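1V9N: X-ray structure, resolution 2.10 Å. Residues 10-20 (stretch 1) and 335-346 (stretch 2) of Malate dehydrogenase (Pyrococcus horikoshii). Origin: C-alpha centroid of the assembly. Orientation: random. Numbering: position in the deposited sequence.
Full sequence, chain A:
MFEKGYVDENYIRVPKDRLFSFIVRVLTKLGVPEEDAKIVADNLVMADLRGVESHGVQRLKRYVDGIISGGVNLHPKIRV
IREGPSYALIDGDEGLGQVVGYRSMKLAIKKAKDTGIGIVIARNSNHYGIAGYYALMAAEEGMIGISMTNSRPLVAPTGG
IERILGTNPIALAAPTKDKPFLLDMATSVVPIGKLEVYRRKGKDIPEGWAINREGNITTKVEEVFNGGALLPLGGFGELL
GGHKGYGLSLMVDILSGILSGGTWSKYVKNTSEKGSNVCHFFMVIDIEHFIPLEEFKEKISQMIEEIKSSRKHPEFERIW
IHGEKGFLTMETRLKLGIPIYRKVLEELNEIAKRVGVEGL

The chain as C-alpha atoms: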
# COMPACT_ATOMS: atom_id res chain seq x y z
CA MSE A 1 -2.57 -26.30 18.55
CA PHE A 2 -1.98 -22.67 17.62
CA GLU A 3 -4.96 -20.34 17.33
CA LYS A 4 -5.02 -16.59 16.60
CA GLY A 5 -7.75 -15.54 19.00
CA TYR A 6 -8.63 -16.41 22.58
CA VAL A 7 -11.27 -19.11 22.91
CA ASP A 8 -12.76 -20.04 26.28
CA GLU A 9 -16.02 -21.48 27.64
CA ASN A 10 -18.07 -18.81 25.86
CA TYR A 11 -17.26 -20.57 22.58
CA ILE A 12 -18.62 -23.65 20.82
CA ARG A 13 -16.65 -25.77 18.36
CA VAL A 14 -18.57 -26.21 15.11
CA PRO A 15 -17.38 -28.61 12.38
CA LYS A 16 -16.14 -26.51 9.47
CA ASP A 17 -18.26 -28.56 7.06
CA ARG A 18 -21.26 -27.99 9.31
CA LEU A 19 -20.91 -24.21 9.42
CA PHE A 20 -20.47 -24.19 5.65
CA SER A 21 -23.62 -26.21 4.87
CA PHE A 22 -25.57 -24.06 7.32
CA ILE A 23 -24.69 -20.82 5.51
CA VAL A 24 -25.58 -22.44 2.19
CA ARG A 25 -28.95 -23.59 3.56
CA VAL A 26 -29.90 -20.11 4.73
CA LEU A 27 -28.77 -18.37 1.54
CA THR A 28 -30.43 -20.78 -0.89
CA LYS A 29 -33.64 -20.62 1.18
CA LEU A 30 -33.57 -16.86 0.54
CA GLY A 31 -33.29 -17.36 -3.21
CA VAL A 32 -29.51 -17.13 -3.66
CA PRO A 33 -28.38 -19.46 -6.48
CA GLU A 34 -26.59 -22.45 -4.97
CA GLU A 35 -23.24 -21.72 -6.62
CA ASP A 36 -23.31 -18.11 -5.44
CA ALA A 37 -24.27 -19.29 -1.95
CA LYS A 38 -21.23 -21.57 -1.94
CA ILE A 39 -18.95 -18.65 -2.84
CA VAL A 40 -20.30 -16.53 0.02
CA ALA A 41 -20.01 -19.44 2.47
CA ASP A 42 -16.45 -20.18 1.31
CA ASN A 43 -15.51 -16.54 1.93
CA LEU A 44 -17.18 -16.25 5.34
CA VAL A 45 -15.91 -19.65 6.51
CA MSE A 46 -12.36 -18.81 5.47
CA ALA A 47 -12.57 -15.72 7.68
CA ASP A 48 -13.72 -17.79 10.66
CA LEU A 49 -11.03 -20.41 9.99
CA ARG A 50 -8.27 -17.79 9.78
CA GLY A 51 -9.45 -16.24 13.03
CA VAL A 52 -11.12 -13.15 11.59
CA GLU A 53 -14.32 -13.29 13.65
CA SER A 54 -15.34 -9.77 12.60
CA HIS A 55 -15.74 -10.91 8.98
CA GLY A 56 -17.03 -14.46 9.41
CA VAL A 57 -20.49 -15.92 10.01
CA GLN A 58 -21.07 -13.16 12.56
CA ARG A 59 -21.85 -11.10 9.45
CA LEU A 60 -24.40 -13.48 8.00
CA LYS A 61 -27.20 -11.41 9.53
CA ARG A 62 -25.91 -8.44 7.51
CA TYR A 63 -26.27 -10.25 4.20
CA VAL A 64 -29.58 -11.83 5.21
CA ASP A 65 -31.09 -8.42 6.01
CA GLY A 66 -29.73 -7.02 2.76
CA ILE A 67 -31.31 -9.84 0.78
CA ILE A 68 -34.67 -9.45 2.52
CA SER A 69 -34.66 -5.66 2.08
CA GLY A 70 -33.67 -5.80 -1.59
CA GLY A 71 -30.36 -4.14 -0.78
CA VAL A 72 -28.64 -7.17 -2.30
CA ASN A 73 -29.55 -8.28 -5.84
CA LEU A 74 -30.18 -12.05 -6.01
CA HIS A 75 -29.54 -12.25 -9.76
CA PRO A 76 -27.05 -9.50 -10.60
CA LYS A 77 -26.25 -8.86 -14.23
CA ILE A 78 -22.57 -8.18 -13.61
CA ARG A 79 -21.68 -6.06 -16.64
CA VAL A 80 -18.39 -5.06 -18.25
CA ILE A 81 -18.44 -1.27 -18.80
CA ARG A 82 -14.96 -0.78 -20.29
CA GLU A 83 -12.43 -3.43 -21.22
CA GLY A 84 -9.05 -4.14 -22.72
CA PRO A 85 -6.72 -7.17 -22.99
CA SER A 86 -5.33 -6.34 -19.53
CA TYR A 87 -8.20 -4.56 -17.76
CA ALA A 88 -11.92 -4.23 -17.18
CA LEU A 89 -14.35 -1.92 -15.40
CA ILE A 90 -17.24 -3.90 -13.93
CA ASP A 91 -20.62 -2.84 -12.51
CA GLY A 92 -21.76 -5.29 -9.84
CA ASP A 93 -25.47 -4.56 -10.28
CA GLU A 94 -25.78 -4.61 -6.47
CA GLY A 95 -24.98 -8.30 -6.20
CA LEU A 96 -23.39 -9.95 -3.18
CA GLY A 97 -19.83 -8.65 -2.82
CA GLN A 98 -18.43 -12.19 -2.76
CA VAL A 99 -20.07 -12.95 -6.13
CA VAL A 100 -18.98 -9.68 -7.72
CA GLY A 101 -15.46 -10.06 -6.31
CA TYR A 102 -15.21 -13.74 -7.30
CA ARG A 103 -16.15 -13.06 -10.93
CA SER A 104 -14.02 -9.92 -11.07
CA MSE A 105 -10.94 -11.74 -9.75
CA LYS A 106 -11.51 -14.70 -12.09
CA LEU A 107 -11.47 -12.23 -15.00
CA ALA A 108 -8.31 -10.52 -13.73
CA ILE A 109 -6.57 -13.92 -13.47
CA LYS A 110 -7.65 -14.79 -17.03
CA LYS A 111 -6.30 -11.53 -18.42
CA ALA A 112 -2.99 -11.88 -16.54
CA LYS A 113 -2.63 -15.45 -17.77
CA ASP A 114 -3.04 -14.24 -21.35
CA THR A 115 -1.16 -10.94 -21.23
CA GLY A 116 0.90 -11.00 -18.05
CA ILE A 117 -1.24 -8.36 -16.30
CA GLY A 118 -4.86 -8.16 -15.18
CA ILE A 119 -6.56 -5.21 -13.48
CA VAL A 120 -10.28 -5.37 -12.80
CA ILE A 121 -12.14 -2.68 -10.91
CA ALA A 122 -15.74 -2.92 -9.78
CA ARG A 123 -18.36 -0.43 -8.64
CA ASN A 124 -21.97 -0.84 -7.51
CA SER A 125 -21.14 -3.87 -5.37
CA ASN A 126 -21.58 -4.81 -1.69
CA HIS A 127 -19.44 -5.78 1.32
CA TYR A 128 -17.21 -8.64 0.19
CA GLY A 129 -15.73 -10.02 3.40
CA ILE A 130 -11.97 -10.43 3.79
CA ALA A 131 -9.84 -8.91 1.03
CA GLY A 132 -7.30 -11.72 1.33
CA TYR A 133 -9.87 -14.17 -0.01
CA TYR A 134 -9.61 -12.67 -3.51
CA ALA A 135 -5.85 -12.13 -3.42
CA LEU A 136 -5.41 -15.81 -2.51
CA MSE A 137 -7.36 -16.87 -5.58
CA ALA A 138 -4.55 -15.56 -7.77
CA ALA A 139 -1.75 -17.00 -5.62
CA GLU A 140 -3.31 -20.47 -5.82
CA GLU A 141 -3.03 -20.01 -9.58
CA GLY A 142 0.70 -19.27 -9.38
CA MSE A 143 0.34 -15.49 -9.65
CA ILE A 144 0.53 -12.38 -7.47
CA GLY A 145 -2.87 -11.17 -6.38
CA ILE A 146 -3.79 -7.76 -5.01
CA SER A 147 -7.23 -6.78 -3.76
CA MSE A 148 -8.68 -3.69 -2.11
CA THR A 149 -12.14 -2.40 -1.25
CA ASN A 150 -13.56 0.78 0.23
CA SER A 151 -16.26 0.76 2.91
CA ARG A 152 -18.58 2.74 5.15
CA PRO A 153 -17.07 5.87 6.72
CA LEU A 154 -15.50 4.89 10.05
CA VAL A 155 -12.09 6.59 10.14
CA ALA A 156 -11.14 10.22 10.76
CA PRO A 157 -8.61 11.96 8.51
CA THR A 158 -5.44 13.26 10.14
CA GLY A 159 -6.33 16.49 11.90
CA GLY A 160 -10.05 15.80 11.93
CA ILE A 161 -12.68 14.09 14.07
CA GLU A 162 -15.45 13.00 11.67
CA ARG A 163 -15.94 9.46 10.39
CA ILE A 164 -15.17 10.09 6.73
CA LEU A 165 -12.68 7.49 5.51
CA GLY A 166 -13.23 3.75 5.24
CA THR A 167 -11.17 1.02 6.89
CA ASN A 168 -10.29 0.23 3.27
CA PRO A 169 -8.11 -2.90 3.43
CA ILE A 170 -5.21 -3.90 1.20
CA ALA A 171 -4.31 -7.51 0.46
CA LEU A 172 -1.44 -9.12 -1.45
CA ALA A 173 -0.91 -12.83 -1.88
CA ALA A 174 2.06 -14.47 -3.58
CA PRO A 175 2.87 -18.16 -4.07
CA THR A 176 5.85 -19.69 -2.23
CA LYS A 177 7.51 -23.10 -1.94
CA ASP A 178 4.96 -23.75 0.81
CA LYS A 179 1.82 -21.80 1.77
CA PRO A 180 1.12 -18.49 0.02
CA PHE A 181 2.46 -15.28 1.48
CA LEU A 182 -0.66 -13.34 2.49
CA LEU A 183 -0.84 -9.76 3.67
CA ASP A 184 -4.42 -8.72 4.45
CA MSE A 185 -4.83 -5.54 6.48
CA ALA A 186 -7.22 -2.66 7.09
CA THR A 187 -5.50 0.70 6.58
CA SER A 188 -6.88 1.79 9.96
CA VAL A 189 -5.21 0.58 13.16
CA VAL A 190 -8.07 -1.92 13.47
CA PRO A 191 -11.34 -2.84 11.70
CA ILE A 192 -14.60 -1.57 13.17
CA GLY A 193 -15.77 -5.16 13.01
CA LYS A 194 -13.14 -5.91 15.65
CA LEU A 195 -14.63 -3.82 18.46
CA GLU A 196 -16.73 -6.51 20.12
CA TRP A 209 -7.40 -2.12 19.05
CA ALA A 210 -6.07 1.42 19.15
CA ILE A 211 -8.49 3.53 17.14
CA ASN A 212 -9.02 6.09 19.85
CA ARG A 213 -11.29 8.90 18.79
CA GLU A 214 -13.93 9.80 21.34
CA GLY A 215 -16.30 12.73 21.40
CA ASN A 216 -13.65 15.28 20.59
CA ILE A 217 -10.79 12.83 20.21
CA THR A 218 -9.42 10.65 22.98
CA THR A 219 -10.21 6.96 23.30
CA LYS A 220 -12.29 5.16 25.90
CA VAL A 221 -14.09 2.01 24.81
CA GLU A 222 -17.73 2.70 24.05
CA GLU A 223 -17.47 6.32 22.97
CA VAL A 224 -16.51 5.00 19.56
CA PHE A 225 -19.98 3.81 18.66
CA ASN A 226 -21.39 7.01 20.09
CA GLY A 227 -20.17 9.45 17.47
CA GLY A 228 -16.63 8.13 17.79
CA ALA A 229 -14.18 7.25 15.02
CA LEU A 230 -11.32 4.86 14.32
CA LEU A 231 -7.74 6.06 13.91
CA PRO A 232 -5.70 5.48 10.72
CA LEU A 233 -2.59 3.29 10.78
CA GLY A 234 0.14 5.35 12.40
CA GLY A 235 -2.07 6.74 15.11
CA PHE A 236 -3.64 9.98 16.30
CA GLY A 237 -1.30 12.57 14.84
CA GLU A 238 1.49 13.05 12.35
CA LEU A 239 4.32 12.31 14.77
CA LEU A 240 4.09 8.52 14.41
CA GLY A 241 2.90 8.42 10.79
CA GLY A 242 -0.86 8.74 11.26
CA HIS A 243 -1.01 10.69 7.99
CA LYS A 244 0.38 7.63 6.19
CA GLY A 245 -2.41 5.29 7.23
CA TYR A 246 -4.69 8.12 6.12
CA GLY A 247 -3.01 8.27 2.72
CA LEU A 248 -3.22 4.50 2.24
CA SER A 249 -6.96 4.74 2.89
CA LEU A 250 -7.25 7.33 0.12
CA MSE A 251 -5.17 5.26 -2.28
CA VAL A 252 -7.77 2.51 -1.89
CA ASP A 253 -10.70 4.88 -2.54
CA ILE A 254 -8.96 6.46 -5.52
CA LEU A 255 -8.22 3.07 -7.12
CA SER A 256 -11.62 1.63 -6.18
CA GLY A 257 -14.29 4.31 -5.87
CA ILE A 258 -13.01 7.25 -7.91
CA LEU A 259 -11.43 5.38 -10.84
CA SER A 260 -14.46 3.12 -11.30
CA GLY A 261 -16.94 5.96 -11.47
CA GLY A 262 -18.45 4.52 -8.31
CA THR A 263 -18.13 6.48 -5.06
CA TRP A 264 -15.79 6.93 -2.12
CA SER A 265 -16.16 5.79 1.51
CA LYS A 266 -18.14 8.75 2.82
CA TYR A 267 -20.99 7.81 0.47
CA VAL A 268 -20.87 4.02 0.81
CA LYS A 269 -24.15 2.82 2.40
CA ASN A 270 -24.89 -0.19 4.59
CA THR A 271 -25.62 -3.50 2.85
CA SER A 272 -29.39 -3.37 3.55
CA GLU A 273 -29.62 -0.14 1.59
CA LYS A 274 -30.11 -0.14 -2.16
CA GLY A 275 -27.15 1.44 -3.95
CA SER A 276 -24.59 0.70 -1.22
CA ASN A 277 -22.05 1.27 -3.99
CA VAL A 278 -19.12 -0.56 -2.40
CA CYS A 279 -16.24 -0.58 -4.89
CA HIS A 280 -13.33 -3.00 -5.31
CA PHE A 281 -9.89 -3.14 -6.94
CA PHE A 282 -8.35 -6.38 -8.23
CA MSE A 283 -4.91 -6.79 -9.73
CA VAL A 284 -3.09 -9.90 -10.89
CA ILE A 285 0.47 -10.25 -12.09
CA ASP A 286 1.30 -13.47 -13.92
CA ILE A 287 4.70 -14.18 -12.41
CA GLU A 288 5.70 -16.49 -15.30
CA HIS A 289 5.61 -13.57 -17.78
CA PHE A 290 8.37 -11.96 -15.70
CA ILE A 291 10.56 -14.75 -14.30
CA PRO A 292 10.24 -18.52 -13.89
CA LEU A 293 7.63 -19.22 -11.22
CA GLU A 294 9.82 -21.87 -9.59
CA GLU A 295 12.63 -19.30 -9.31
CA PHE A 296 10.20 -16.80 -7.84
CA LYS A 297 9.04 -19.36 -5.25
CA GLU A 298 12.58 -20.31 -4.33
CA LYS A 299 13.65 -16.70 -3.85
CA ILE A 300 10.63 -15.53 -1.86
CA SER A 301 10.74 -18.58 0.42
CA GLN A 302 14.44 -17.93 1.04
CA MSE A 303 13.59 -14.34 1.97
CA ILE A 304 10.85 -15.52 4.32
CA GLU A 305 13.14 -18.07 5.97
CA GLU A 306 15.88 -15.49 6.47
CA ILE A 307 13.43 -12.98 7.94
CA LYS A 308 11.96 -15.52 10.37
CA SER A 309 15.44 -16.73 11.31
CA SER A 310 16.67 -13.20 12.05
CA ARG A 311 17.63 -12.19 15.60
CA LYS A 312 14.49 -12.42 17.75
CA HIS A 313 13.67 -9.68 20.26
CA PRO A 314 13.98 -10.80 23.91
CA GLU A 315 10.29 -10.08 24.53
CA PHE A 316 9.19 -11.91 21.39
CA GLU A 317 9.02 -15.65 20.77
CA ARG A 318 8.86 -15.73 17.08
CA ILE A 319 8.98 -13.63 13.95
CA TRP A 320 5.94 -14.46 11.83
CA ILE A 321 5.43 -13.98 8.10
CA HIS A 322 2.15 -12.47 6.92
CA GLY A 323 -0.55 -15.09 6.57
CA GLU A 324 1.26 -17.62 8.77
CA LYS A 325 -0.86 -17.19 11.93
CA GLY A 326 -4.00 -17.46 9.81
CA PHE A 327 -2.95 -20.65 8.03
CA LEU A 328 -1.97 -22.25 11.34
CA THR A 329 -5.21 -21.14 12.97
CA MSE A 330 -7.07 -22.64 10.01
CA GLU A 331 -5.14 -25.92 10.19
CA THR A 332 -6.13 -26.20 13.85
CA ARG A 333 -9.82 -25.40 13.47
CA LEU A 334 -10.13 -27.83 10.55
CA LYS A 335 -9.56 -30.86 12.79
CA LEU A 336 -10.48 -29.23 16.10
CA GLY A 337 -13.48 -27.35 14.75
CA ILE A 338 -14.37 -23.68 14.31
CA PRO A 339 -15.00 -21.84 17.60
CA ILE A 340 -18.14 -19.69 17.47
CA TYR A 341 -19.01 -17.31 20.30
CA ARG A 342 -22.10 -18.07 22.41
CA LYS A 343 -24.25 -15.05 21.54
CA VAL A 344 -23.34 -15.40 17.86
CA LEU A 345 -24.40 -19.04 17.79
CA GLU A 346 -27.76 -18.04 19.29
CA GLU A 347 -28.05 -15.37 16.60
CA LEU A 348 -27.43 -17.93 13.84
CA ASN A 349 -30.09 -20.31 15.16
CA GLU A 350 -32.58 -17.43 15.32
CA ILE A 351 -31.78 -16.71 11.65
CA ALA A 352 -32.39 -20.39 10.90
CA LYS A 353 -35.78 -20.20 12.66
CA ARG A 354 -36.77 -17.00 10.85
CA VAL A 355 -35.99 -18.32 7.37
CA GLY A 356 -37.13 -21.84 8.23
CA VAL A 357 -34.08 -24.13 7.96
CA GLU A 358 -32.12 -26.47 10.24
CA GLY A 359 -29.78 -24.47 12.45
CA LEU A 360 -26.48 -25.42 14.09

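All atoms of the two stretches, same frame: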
# COMPACT_ATOMS: atom_id res chain seq x y z
N ASN A 10 -17.06 -19.54 26.62
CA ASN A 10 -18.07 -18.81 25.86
C ASN A 10 -18.04 -19.12 24.37
O ASN A 10 -18.66 -18.41 23.57
CB ASN A 10 -17.87 -17.30 26.04
CG ASN A 10 -18.03 -16.86 27.48
OD1 ASN A 10 -19.08 -17.07 28.09
ND2 ASN A 10 -17.00 -16.25 28.03
N TYR A 11 -17.34 -20.18 23.98
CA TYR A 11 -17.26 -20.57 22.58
C TYR A 11 -17.64 -22.02 22.36
O TYR A 11 -17.43 -22.87 23.22
CB TYR A 11 -15.85 -20.32 22.03
CG TYR A 11 -15.52 -18.86 21.81
CD1 TYR A 11 -15.33 -18.00 22.88
CD2 TYR A 11 -15.41 -18.35 20.52
CE1 TYR A 11 -15.04 -16.65 22.67
CE2 TYR A 11 -15.12 -17.00 20.30
CZ TYR A 11 -14.94 -16.16 21.38
OH TYR A 11 -14.66 -14.83 21.16
N ILE A 12 -18.20 -22.30 21.18
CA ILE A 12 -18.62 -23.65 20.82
C ILE A 12 -17.96 -24.09 19.52
O ILE A 12 -18.06 -23.41 18.50
CB ILE A 12 -20.15 -23.74 20.64
CG1 ILE A 12 -20.86 -23.29 21.92
CG2 ILE A 12 -20.55 -25.16 20.30
CD1 ILE A 12 -20.83 -21.79 22.16
N ARG A 13 -17.30 -25.24 19.55
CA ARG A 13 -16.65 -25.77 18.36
C ARG A 13 -17.70 -26.27 17.39
O ARG A 13 -18.58 -27.06 17.75
CB ARG A 13 -15.71 -26.92 18.74
CG ARG A 13 -14.24 -26.63 18.50
CD ARG A 13 -13.72 -25.57 19.45
NE ARG A 13 -12.34 -25.20 19.14
CZ ARG A 13 -11.60 -24.37 19.87
NH1 ARG A 13 -12.11 -23.82 20.97
NH2 ARG A 13 -10.36 -24.09 19.51
N VAL A 14 -17.62 -25.80 16.15
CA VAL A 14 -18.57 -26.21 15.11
C VAL A 14 -17.79 -26.76 13.92
O VAL A 14 -16.94 -26.07 13.37
CB VAL A 14 -19.43 -25.02 14.64
CG1 VAL A 14 -20.40 -25.48 13.56
CG2 VAL A 14 -20.18 -24.41 15.81
N PRO A 15 -18.08 -28.01 13.52
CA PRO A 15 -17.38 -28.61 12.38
C PRO A 15 -17.43 -27.69 11.17
O PRO A 15 -18.50 -27.27 10.73
CB PRO A 15 -18.16 -29.90 12.16
CG PRO A 15 -18.56 -30.28 13.55
CD PRO A 15 -19.03 -28.96 14.12
N LYS A 16 -16.25 -27.38 10.63
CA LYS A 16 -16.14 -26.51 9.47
C LYS A 16 -17.21 -26.83 8.43
O LYS A 16 -17.94 -25.94 7.98
CB LYS A 16 -14.74 -26.65 8.86
CG LYS A 16 -14.44 -25.73 7.69
CD LYS A 16 -14.98 -26.28 6.39
CE LYS A 16 -14.62 -25.38 5.22
NZ LYS A 16 -15.16 -25.89 3.93
N ASP A 17 -17.29 -28.10 8.05
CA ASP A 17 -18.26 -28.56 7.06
C ASP A 17 -19.70 -28.29 7.47
O ASP A 17 -20.58 -28.12 6.63
CB ASP A 17 -18.06 -30.06 6.84
CG ASP A 17 -16.63 -30.42 6.49
OD1 ASP A 17 -16.19 -30.09 5.37
OD2 ASP A 17 -15.94 -31.01 7.35
N ARG A 18 -19.93 -28.24 8.78
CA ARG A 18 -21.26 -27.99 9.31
C ARG A 18 -21.63 -26.51 9.18
O ARG A 18 -22.75 -26.18 8.80
CB ARG A 18 -21.31 -28.41 10.78
CG ARG A 18 -22.66 -28.23 11.45
CD ARG A 18 -22.78 -29.19 12.63
NE ARG A 18 -22.67 -30.57 12.17
CZ ARG A 18 -22.52 -31.62 12.98
NH1 ARG A 18 -22.45 -31.45 14.29
NH2 ARG A 18 -22.44 -32.84 12.47
N LEU A 19 -20.68 -25.64 9.51
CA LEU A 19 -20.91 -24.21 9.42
C LEU A 19 -21.15 -23.84 7.96
O LEU A 19 -22.05 -23.05 7.65
CB LEU A 19 -19.70 -23.44 9.96
CG LEU A 19 -19.84 -21.92 10.05
CD1 LEU A 19 -20.99 -21.57 10.99
CD2 LEU A 19 -18.54 -21.32 10.56
N PHE A 20 -20.36 -24.44 7.08
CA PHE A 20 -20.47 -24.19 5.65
C PHE A 20 -21.85 -24.54 5.10
O PHE A 20 -22.48 -23.72 4.43
CB PHE A 20 -19.43 -25.01 4.89
CG PHE A 20 -19.43 -24.78 3.41
CD1 PHE A 20 -18.61 -23.80 2.84
CD2 PHE A 20 -20.26 -25.52 2.57
CE1 PHE A 20 -18.63 -23.57 1.47
CE2 PHE A 20 -20.28 -25.29 1.20
CZ PHE A 20 -19.46 -24.31 0.65
N LYS A 335 -9.47 -29.55 12.14
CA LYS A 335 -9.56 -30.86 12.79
C LYS A 335 -10.04 -30.72 14.23
O LYS A 335 -10.42 -31.71 14.86
CB LYS A 335 -8.20 -31.57 12.74
CG LYS A 335 -7.01 -30.73 13.19
CD LYS A 335 -5.70 -31.44 12.83
CE LYS A 335 -4.49 -30.55 13.10
NZ LYS A 335 -3.23 -31.17 12.59
N LEU A 336 -10.04 -29.50 14.73
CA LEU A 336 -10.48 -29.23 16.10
C LEU A 336 -11.86 -28.57 16.05
O LEU A 336 -12.60 -28.59 17.04
CB LEU A 336 -9.46 -28.31 16.78
CG LEU A 336 -9.39 -28.27 18.31
CD1 LEU A 336 -8.14 -27.53 18.73
CD2 LEU A 336 -10.63 -27.61 18.88
N GLY A 337 -12.20 -28.00 14.90
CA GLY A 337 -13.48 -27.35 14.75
C GLY A 337 -13.40 -25.84 14.88
O GLY A 337 -12.49 -25.31 15.52
N ILE A 338 -14.35 -25.14 14.26
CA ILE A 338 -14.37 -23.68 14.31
C ILE A 338 -15.10 -23.16 15.54
O ILE A 338 -16.27 -23.46 15.75
CB ILE A 338 -15.09 -23.09 13.07
CG1 ILE A 338 -14.41 -23.59 11.79
CG2 ILE A 338 -15.08 -21.57 13.13
CD1 ILE A 338 -15.12 -23.19 10.52
N PRO A 339 -14.40 -22.39 16.39
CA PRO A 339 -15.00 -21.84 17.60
C PRO A 339 -15.90 -20.64 17.33
O PRO A 339 -15.44 -19.62 16.81
CB PRO A 339 -13.78 -21.46 18.44
CG PRO A 339 -12.81 -21.02 17.40
CD PRO A 339 -12.96 -22.09 16.34
N ILE A 340 -17.17 -20.77 17.67
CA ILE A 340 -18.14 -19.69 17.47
C ILE A 340 -18.65 -19.22 18.82
O ILE A 340 -19.13 -20.01 19.63
CB ILE A 340 -19.33 -20.17 16.62
CG1 ILE A 340 -18.83 -20.63 15.25
CG2 ILE A 340 -20.34 -19.03 16.46
CD1 ILE A 340 -19.93 -21.12 14.32
N TYR A 341 -18.56 -17.91 19.06
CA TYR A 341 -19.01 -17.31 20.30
C TYR A 341 -20.42 -17.79 20.66
O TYR A 341 -21.16 -18.26 19.79
CB TYR A 341 -18.97 -15.79 20.17
CG TYR A 341 -19.17 -15.04 21.47
CD1 TYR A 341 -18.34 -15.26 22.57
CD2 TYR A 341 -20.17 -14.08 21.59
CE1 TYR A 341 -18.51 -14.54 23.75
CE2 TYR A 341 -20.35 -13.35 22.76
CZ TYR A 341 -19.51 -13.59 23.84
OH TYR A 341 -19.68 -12.88 25.01
N ARG A 342 -20.78 -17.65 21.93
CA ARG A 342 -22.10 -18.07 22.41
C ARG A 342 -23.24 -17.25 21.82
O ARG A 342 -24.14 -17.79 21.18
CB ARG A 342 -22.15 -18.00 23.94
CG ARG A 342 -21.61 -16.70 24.53
CD ARG A 342 -21.81 -16.62 26.05
NE ARG A 342 -23.18 -16.26 26.42
CZ ARG A 342 -24.22 -17.08 26.40
NH1 ARG A 342 -24.07 -18.35 26.02
NH2 ARG A 342 -25.42 -16.64 26.75
N LYS A 343 -23.20 -15.94 22.04
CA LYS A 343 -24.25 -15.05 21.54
C LYS A 343 -24.40 -15.10 20.02
O LYS A 343 -25.51 -14.93 19.50
CB LYS A 343 -23.96 -13.61 21.97
CG LYS A 343 -24.09 -13.37 23.47
CD LYS A 343 -23.85 -11.91 23.82
CE LYS A 343 -24.04 -11.66 25.31
NZ LYS A 343 -23.82 -10.23 25.66
N VAL A 344 -23.30 -15.32 19.31
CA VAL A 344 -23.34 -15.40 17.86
C VAL A 344 -24.06 -16.66 17.42
O VAL A 344 -24.85 -16.64 16.47
CB VAL A 344 -21.91 -15.39 17.26
CG1 VAL A 344 -21.98 -15.61 15.75
CG2 VAL A 344 -21.24 -14.06 17.56
N LEU A 345 -23.78 -17.77 18.11
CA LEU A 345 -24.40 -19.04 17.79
C LEU A 345 -25.92 -18.95 17.98
O LEU A 345 -26.68 -19.54 17.21
CB LEU A 345 -23.83 -20.14 18.69
CG LEU A 345 -24.27 -21.57 18.37
CD1 LEU A 345 -23.83 -21.95 16.97
CD2 LEU A 345 -23.67 -22.53 19.40
N GLU A 346 -26.34 -18.22 19.01
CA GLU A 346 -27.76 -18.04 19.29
C GLU A 346 -28.36 -17.26 18.13
O GLU A 346 -29.44 -17.59 17.62
CB GLU A 346 -27.95 -17.24 20.59
CG GLU A 346 -27.42 -17.95 21.84
CD GLU A 346 -27.41 -17.05 23.07
OE1 GLU A 346 -27.12 -17.55 24.18
OE2 GLU A 346 -27.68 -15.83 22.93

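Two segments more than 300 residues apart in sequence meet here as a short antiparallel pair of strands, 11-14 against 338-341, each leading into a helix. Together they bury 873 Å² of surface, and the rules of the contact appear in order along stretch 2.

K335 stays out of reach and its side chain makes no contact. L336 begins the interface from its exposed position: its side chain runs out to R13, with L336 CD2 3.0 Å from R13 NE, a tight approach, while L336 O lies 2.9 Å from R13 CG. G337 then turns the chain out of the preceding helix with a positive phi of 100°. Glycine suits this place twice over. At these backbone angles a CB would be jammed against the carbonyl O of L336, and a CB on G337 would also point toward stretch 1, 3.0 Å from R13 CG.

I338 opens the ladder with a reciprocal pair of hydrogen bonds to V14: V14 N donates to I338 O at 2.7 Å, and I338 N donates to V14 O at 2.9 Å. The buried side chain, chi1 m and chi2 t, extends I338 CD1 to the start of the helix that follows strand 11-14, 3.6 Å from K16 CA and 3.9 Å from L19 CD2. The lysine contributes its backbone and the base of its side chain here, while the end of that side chain leads away.

P339 occupies a non-hydrogen-bonded position opposite R13, where an imino acid costs the ladder nothing because no cross-strand N-H is required. P339 CA instead makes a CA-H...O contact with I12 O at 3.6 Å. P339 CB lies over one face of the R13 guanidinium, 3.8 Å from R13 NH1, and also packs against Y11, P339 CB to Y11 CD2 being 4.1 Å.

I340 restores the hydrogen-bonded register: I12 N to I340 O and I340 N to I12 O are both 2.9 Å and nearly straight. Like I338, it adopts m,t and shares the face carrying I12 and V14. From there I340 CD1 reaches V14 CG2 at 3.6 Å and L19 CD1 at 3.5 Å, so branched aliphatic residues on the strands and a leucine from the helix build one apolar cluster.

Y341 returns to the face of Y11, R13 and P339. Its ring presents an edge to the face of the Y11 ring, with centroids 5.3 Å apart and planes at 62°, and Y341 CA sits over that same Y11 ring, 4.0 Å from its centroid. Y341 is also the N-cap residue of the next helix, and the last bridge of the ladder, with Y11, falls at that change of structure.

At R342 the pairing fades to a weak hydrogen bond, R342 N to N10 O at 2.8 Å, bent to 122°. R342 NH2 forms a salt bridge with E346 OE1 at 3.2 Å, one turn along its own helix. L345 ends the contact: pointing toward stretch 1, it places L345 CD2 3.9 Å from I12 CG1 and extends the apolar packing beyond the strand.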